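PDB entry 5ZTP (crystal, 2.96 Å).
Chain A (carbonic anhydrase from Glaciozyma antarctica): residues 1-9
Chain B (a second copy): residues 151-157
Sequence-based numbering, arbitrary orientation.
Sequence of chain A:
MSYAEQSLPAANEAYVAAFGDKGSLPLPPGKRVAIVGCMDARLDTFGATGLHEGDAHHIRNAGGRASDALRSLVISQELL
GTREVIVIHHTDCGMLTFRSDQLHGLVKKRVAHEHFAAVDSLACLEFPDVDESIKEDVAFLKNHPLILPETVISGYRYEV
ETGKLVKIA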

# COMPACT_ATOMS: atom_id res chain seq x y z
N MET A 1 -1.70 20.93 14.57
CA MET A 1 -2.53 20.97 13.32
C MET A 1 -2.39 19.66 12.49
O MET A 1 -3.34 18.88 12.39
N SER A 2 -1.22 19.43 11.90
CA SER A 2 -0.99 18.27 11.04
C SER A 2 0.46 17.91 10.96
O SER A 2 1.32 18.72 11.21
N TYR A 3 0.74 16.66 10.62
CA TYR A 3 2.11 16.24 10.40
C TYR A 3 2.63 16.91 9.13
O TYR A 3 3.81 17.24 9.01
N ALA A 4 1.72 17.12 8.18
CA ALA A 4 2.06 17.65 6.86
C ALA A 4 2.62 19.05 6.94
O ALA A 4 3.61 19.35 6.29
N GLU A 5 1.96 19.90 7.73
CA GLU A 5 2.39 21.29 7.92
C GLU A 5 3.63 21.34 8.86
O GLU A 5 4.67 21.89 8.49
N GLN A 6 3.53 20.71 10.03
CA GLN A 6 4.55 20.89 11.08
C GLN A 6 5.86 20.11 10.88
O GLN A 6 6.91 20.71 10.87
N SER A 7 5.81 18.80 10.64
CA SER A 7 7.04 18.02 10.59
C SER A 7 7.59 17.66 9.19
O SER A 7 8.78 17.38 9.06
N LEU A 8 6.74 17.64 8.17
CA LEU A 8 7.13 17.06 6.86
C LEU A 8 8.12 17.91 6.06
O LEU A 8 8.98 17.36 5.38
N PRO A 9 8.00 19.24 6.13
CA PRO A 9 8.85 20.04 5.27
C PRO A 9 10.32 19.86 5.52
O PRO A 9 11.09 19.80 4.56
N THR B 151 -11.14 15.41 9.34
CA THR B 151 -9.87 14.90 8.82
C THR B 151 -9.11 16.00 8.08
O THR B 151 -9.68 16.70 7.26
N VAL B 152 -7.84 16.16 8.42
CA VAL B 152 -6.95 17.01 7.65
C VAL B 152 -6.47 16.18 6.49
O VAL B 152 -6.03 15.06 6.68
N ILE B 153 -6.54 16.75 5.29
CA ILE B 153 -6.19 16.02 4.07
C ILE B 153 -5.32 16.91 3.17
O ILE B 153 -5.65 18.08 2.93
N SER B 154 -4.22 16.35 2.69
CA SER B 154 -3.28 17.06 1.85
C SER B 154 -2.73 16.12 0.80
O SER B 154 -2.75 14.91 0.97
N GLY B 155 -2.25 16.70 -0.29
CA GLY B 155 -1.77 15.92 -1.42
C GLY B 155 -0.49 16.49 -2.00
O GLY B 155 -0.35 17.71 -2.20
N TYR B 156 0.45 15.57 -2.26
CA TYR B 156 1.79 15.91 -2.66
C TYR B 156 2.18 15.12 -3.88
O TYR B 156 1.85 13.95 -3.98
N ARG B 157 2.89 15.80 -4.78
CA ARG B 157 3.61 15.20 -5.89
C ARG B 157 5.00 14.83 -5.41
O ARG B 157 5.84 15.71 -5.20

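No hydrogen bond crosses this contact, although two serines and a tyrosine line it; the helical N-terminus of one copy and the strand of the other meet through van der Waals packing alone. The rule on the strand is alternation. Val152(B), Ser154(B) and Tyr156(B) direct CA-to-CB toward chain A, while Ile153(B) points away and Gly155(B) has no side chain to offer. From chain A, Ser2(A), Ala4(A) and Leu8(A) point toward the strand.

Ala4(A) is the hub. Its CA lies 7.3 Å from the CA of Ser154(B). Its single methyl carbon meets two hydroxyls: Ala4(A) CB is 3.4 Å from Ser154(B) OG and 3.6 Å from Tyr156(B) OH. Ser154(B) takes a p rotamer, chi1 39°. Tyr156(B), chi1 m, reaches far enough to serve two helix residues, with Ala4(A) CB and Leu8(A) CD2 both approaching its ring obliquely. Leu8(A), chi1 t with chi2 off its wells at 149°, places CD2 4.3 Å from Tyr156(B) CE2.

Toward the start of the strand, Val152(B), with chi1 between wells at 144°, packs its CG1 3.6 Å from Ser2(A) CB. Ser2(A) CB makes the closest approach to Val152(B), and the OG of the same side chain, in the p rotamer, accepts from Glu5(A) N at 3.2 Å, capping the helix. Met1(A) sets off sideways, but its end comes nearer, bringing CE within 4.3 Å of Val152(B) CG2; its atoms are poorly ordered, so this contact deserves less weight.

Tyr3(A) points sideways and stays clear of the strand. The lesson is economical: a small residue near two hydroxyls, a long aromatic that touches both Ala4(A) and Leu8(A), and a capping serine whose carbon doubles as packing surface.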

# COMPACT_ATOMS: atom_id res chain seq x y z
CB MET A 1 -2.20 22.20 12.43
CG MET A 1 -3.43 22.96 11.92
SD MET A 1 -3.36 22.91 10.12
CE MET A 1 -5.10 23.00 9.68
CB SER A 2 -1.53 18.52 9.63
OG SER A 2 -0.94 19.63 9.01
CB TYR A 3 2.19 14.73 10.29
CG TYR A 3 3.59 14.22 10.12
CD1 TYR A 3 4.13 14.08 8.86
CD2 TYR A 3 4.39 13.87 11.22
CE1 TYR A 3 5.43 13.62 8.67
CE2 TYR A 3 5.68 13.41 11.05
CZ TYR A 3 6.20 13.29 9.77
OH TYR A 3 7.48 12.83 9.56
CB ALA A 4 0.83 17.62 5.96
CB GLU A 5 1.23 22.18 8.44
CG GLU A 5 0.12 22.53 7.43
CD GLU A 5 0.56 23.38 6.22
OE1 GLU A 5 1.71 23.86 6.20
OE2 GLU A 5 -0.22 23.58 5.26
CB GLN A 6 3.95 20.68 12.49
CG GLN A 6 3.18 21.92 13.03
CD GLN A 6 1.62 21.91 12.85
OE1 GLN A 6 0.99 22.82 12.23
NE2 GLN A 6 1.01 20.89 13.42
CB SER A 7 6.88 16.74 11.41
OG SER A 7 6.02 16.94 12.51
CB LEU A 8 5.87 16.75 6.02
CG LEU A 8 5.99 15.88 4.76
CD1 LEU A 8 4.73 15.08 4.52
CD2 LEU A 8 6.24 16.68 3.50
CB PRO A 9 8.40 21.47 5.57
CG PRO A 9 6.95 21.33 5.91
CD PRO A 9 6.88 20.04 6.68
CB THR B 151 -10.09 13.69 7.90
OG1 THR B 151 -10.89 12.75 8.61
CG2 THR B 151 -8.76 13.03 7.49
CB VAL B 152 -5.74 17.48 8.50
CG1 VAL B 152 -4.45 17.57 7.67
CG2 VAL B 152 -6.05 18.80 9.17
CB ILE B 153 -7.45 15.52 3.30
CG1 ILE B 153 -8.38 14.72 4.22
CG2 ILE B 153 -7.06 14.63 2.13
CD1 ILE B 153 -9.82 14.73 3.78
CB SER B 154 -2.12 17.68 2.67
OG SER B 154 -1.65 16.85 3.75
CB TYR B 156 2.77 15.59 -1.52
CG TYR B 156 2.60 16.52 -0.35
CD1 TYR B 156 1.55 16.35 0.54
CD2 TYR B 156 3.47 17.59 -0.14
CE1 TYR B 156 1.36 17.21 1.61
CE2 TYR B 156 3.31 18.44 0.93
CZ TYR B 156 2.24 18.25 1.81
OH TYR B 156 2.03 19.10 2.88
CB ARG B 157 3.77 16.20 -7.04
CG ARG B 157 4.68 15.70 -8.17
CD ARG B 157 4.67 16.67 -9.35
NE ARG B 157 5.34 17.90 -8.96
CZ ARG B 157 4.96 19.13 -9.31
NH1 ARG B 157 3.90 19.34 -10.08
NH2 ARG B 157 5.67 20.16 -8.87